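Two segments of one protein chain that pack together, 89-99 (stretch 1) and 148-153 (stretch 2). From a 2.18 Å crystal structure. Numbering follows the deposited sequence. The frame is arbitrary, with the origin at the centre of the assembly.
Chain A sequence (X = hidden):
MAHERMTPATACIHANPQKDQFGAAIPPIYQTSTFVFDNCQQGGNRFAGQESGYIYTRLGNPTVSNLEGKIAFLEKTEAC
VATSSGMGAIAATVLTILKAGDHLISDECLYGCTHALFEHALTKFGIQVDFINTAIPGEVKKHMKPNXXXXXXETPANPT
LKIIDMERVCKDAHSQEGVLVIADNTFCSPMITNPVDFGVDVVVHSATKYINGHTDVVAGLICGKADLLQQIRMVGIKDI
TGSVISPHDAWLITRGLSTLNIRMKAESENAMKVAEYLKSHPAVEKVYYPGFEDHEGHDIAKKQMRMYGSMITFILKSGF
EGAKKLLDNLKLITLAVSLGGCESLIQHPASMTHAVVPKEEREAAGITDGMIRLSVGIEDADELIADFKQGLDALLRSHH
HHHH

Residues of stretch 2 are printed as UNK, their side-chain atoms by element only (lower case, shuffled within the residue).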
# COMPACT_ATOMS: atom_id res chain seq x y z
N ALA A 89 -8.52 13.96 -16.00
CA ALA A 89 -9.43 13.31 -16.92
C ALA A 89 -10.05 14.40 -17.83
O ALA A 89 -10.03 14.21 -19.05
CB ALA A 89 -10.56 12.56 -16.23
N ILE A 90 -10.47 15.50 -17.22
CA ILE A 90 -11.03 16.58 -18.02
C ILE A 90 -10.00 17.17 -18.99
O ILE A 90 -10.26 17.33 -20.20
CB ILE A 90 -11.65 17.68 -17.13
CG1 ILE A 90 -12.88 17.12 -16.36
CG2 ILE A 90 -12.08 18.86 -17.99
CD1 ILE A 90 -13.10 17.86 -15.05
N ALA A 91 -8.81 17.46 -18.50
CA ALA A 91 -7.78 18.09 -19.27
C ALA A 91 -7.28 17.16 -20.36
O ALA A 91 -7.10 17.61 -21.50
CB ALA A 91 -6.65 18.49 -18.31
N ALA A 92 -7.06 15.88 -20.07
CA ALA A 92 -6.52 14.98 -21.09
C ALA A 92 -7.52 14.85 -22.23
O ALA A 92 -7.13 14.70 -23.39
CB ALA A 92 -6.22 13.59 -20.52
N THR A 93 -8.81 14.87 -21.87
CA THR A 93 -9.87 14.81 -22.86
C THR A 93 -9.90 16.09 -23.68
O THR A 93 -9.72 16.06 -24.90
CB THR A 93 -11.22 14.59 -22.13
OG1 THR A 93 -11.16 13.32 -21.46
CG2 THR A 93 -12.40 14.67 -23.09
N VAL A 94 -10.12 17.26 -23.07
CA VAL A 94 -10.22 18.46 -23.89
C VAL A 94 -8.89 18.83 -24.52
O VAL A 94 -8.96 19.40 -25.61
CB VAL A 94 -10.86 19.67 -23.20
CG1 VAL A 94 -12.22 19.32 -22.61
CG2 VAL A 94 -9.94 20.29 -22.16
N LEU A 95 -7.70 18.52 -23.99
CA LEU A 95 -6.45 18.91 -24.66
C LEU A 95 -6.11 17.99 -25.82
O LEU A 95 -5.33 18.36 -26.70
CB LEU A 95 -5.31 19.07 -23.69
CG LEU A 95 -5.49 20.17 -22.63
CD1 LEU A 95 -4.35 20.09 -21.63
CD2 LEU A 95 -5.56 21.57 -23.27
N THR A 96 -6.72 16.80 -25.88
CA THR A 96 -6.54 15.92 -27.01
C THR A 96 -7.41 16.39 -28.18
O THR A 96 -6.97 16.38 -29.33
CB THR A 96 -7.00 14.48 -26.69
OG1 THR A 96 -6.16 13.98 -25.63
CG2 THR A 96 -6.90 13.51 -27.85
N ILE A 97 -8.66 16.72 -27.86
CA ILE A 97 -9.61 17.13 -28.89
C ILE A 97 -9.21 18.47 -29.52
O ILE A 97 -9.12 18.57 -30.74
CB ILE A 97 -11.04 17.19 -28.34
CG1 ILE A 97 -11.49 15.79 -27.89
CG2 ILE A 97 -12.03 17.70 -29.37
CD1 ILE A 97 -12.64 15.84 -26.90
N LEU A 98 -9.15 19.51 -28.70
CA LEU A 98 -8.90 20.85 -29.20
C LEU A 98 -7.49 21.21 -29.59
O LEU A 98 -6.45 20.75 -29.13
CB LEU A 98 -9.33 21.84 -28.10
CG LEU A 98 -10.74 21.56 -27.54
CD1 LEU A 98 -10.90 22.27 -26.20
CD2 LEU A 98 -11.77 22.01 -28.56
N LYS A 99 -7.43 22.27 -30.39
CA LYS A 99 -6.21 22.89 -30.88
C LYS A 99 -6.45 24.40 -31.00
O LYS A 99 -7.62 24.81 -31.01
CB LYS A 99 -5.81 22.30 -32.23
CG LYS A 99 -6.85 22.56 -33.32
CD LYS A 99 -6.28 22.17 -34.69
CE LYS A 99 -7.34 21.78 -35.70
NZ LYS A 99 -8.52 22.69 -35.78
N UNK A 148 -16.77 25.13 -33.57
CA UNK A 148 -17.20 24.56 -32.29
C UNK A 148 -16.87 23.08 -32.27
O UNK A 148 -17.38 22.33 -33.10
c UNK A 148 -18.71 24.80 -32.02
c UNK A 148 -19.18 24.00 -30.80
o UNK A 148 -18.86 26.20 -31.76
N UNK A 149 -16.04 22.63 -31.35
CA UNK A 149 -15.72 21.19 -31.24
C UNK A 149 -16.36 20.45 -30.08
O UNK A 149 -16.43 19.21 -30.04
c UNK A 149 -13.71 20.96 -33.46
c UNK A 149 -12.84 21.67 -34.52
n UNK A 149 -13.30 21.27 -35.88
c UNK A 149 -13.42 21.75 -32.16
c UNK A 149 -14.19 21.13 -31.00
N UNK A 150 -16.57 21.16 -28.98
CA UNK A 150 -17.07 20.61 -27.75
C UNK A 150 -18.20 21.41 -27.09
O UNK A 150 -18.21 22.64 -27.05
c UNK A 150 -14.84 19.55 -27.14
c UNK A 150 -15.94 20.52 -26.69
c UNK A 150 -13.56 19.67 -26.33
c UNK A 150 -16.46 20.07 -25.33
N UNK A 151 -19.20 20.65 -26.61
CA UNK A 151 -20.21 21.24 -25.74
C UNK A 151 -20.04 20.47 -24.40
O UNK A 151 -20.16 19.24 -24.41
c UNK A 151 -22.60 21.58 -25.24
c UNK A 151 -21.61 21.12 -26.30
c UNK A 151 -21.75 21.99 -27.56
N UNK A 152 -19.85 21.16 -23.29
CA UNK A 152 -19.50 20.54 -22.02
C UNK A 152 -20.43 21.01 -20.91
O UNK A 152 -20.73 22.21 -20.87
c UNK A 152 -17.47 20.36 -20.40
o UNK A 152 -15.86 18.70 -16.94
c UNK A 152 -18.05 20.97 -21.66
c UNK A 152 -17.22 20.38 -17.99
c UNK A 152 -16.65 19.23 -20.45
c UNK A 152 -16.41 19.23 -18.09
c UNK A 152 -17.74 20.92 -19.16
c UNK A 152 -16.11 18.68 -19.30
N UNK A 153 -20.88 20.11 -20.04
CA UNK A 153 -21.73 20.48 -18.92
C UNK A 153 -21.62 19.48 -17.77
O UNK A 153 -21.09 18.37 -17.94
c UNK A 153 -23.22 20.54 -19.36
c UNK A 153 -24.29 17.97 -21.89
c UNK A 153 -24.20 18.23 -19.18
c UNK A 153 -24.71 16.92 -21.10
c UNK A 153 -23.71 19.28 -19.97
c UNK A 153 -24.61 17.05 -19.73
c UNK A 153 -23.83 19.14 -21.33

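Position 148 opens the strand with three side-chain atoms, two carbons and an oxygen. The carbon bonded to CA carries both the oxygen and the second carbon, a fork that defines a β-branched hydroxyl residue. Its CA-to-CB bond points away from stretch 1, and the side chain makes no contact with it. The residue is threonine, and Thr148 has its OG1 hydrogen-bonded elsewhere in the structure.

At position 149 the side chain is an unbranched row of four carbons ending in a nitrogen. The CA-to-CB bond points toward stretch 1, and CB lies 3.5 Å from Leu98 CD2 and 4.4 Å from Ile97 CG2, whereas the end of the chain leads away. A straight four-carbon chain closed by nitrogen is lysine. In Lys149 the base of the side chain thus makes the apolar contact, and the amino group forms no hydrogen bond to stretch 1.

Position 150 has four carbons and no heteroatom. The chain forks at its first carbon, and one arm is two carbons long while the other is a single methyl. The tip of the longer arm packs against the last turns of the helix and the residue just after it, 3.6 Å from Leu98 CG, 3.9 Å from Ile97 CG2 and 4.0 Å from Val94 CG1. Four carbons forked at CB with unequal arms make isoleucine, and the atom at the tip is CD1 of Ile150. With chi1 at m and chi2 at t, the long arm is extended among these three side chains.

Position 151 carries three carbons, the first bearing the other two. This short, symmetric fork is valine. Val151 is out of reach of stretch 1 and is buried without contributing to the contact.

At position 152 one carbon leads to a six-carbon ring that bears an oxygen on the atom opposite its attachment. The CA-to-CB bond points toward stretch 1, and the oxygen lies 3.4 Å from Ile90 CG1. A hydroxylated six-membered ring identifies tyrosine. Ile90 CG2 approaches the Tyr152 ring obliquely, 4.2 Å from CE2. The partner of OH here is a carbon, so this is a packing contact.

Position 153 again has one carbon followed by a six-carbon ring, but no oxygen, and is therefore phenylalanine. The Phe153 side chain is out of reach of stretch 1.

The helix and strand run nearly antiparallel, at 158°, with their axes 9.7 Å apart at closest approach. Accordingly, Tyr152 meets Ile90 early in the helical segment, Ile150 meets Val94 and Ile97 further along, and Lys149 lies by Ile97 and Leu98, where the helix ends. Ile150 is the centre of the contact, covered over 78 Å², the largest area of any residue here. No hydrogen bond crosses between the stretches. Within the helix, two side-chain to backbone bonds form: Thr93 OG1 donates to Ala89 O at 2.8 Å, and Thr96 OG1 to Ala92 O at 2.5 Å. Close apolar packing therefore joins the two segments, burying 332 Å² in total.

Stretch 2, residues 148-153: TKIVYF
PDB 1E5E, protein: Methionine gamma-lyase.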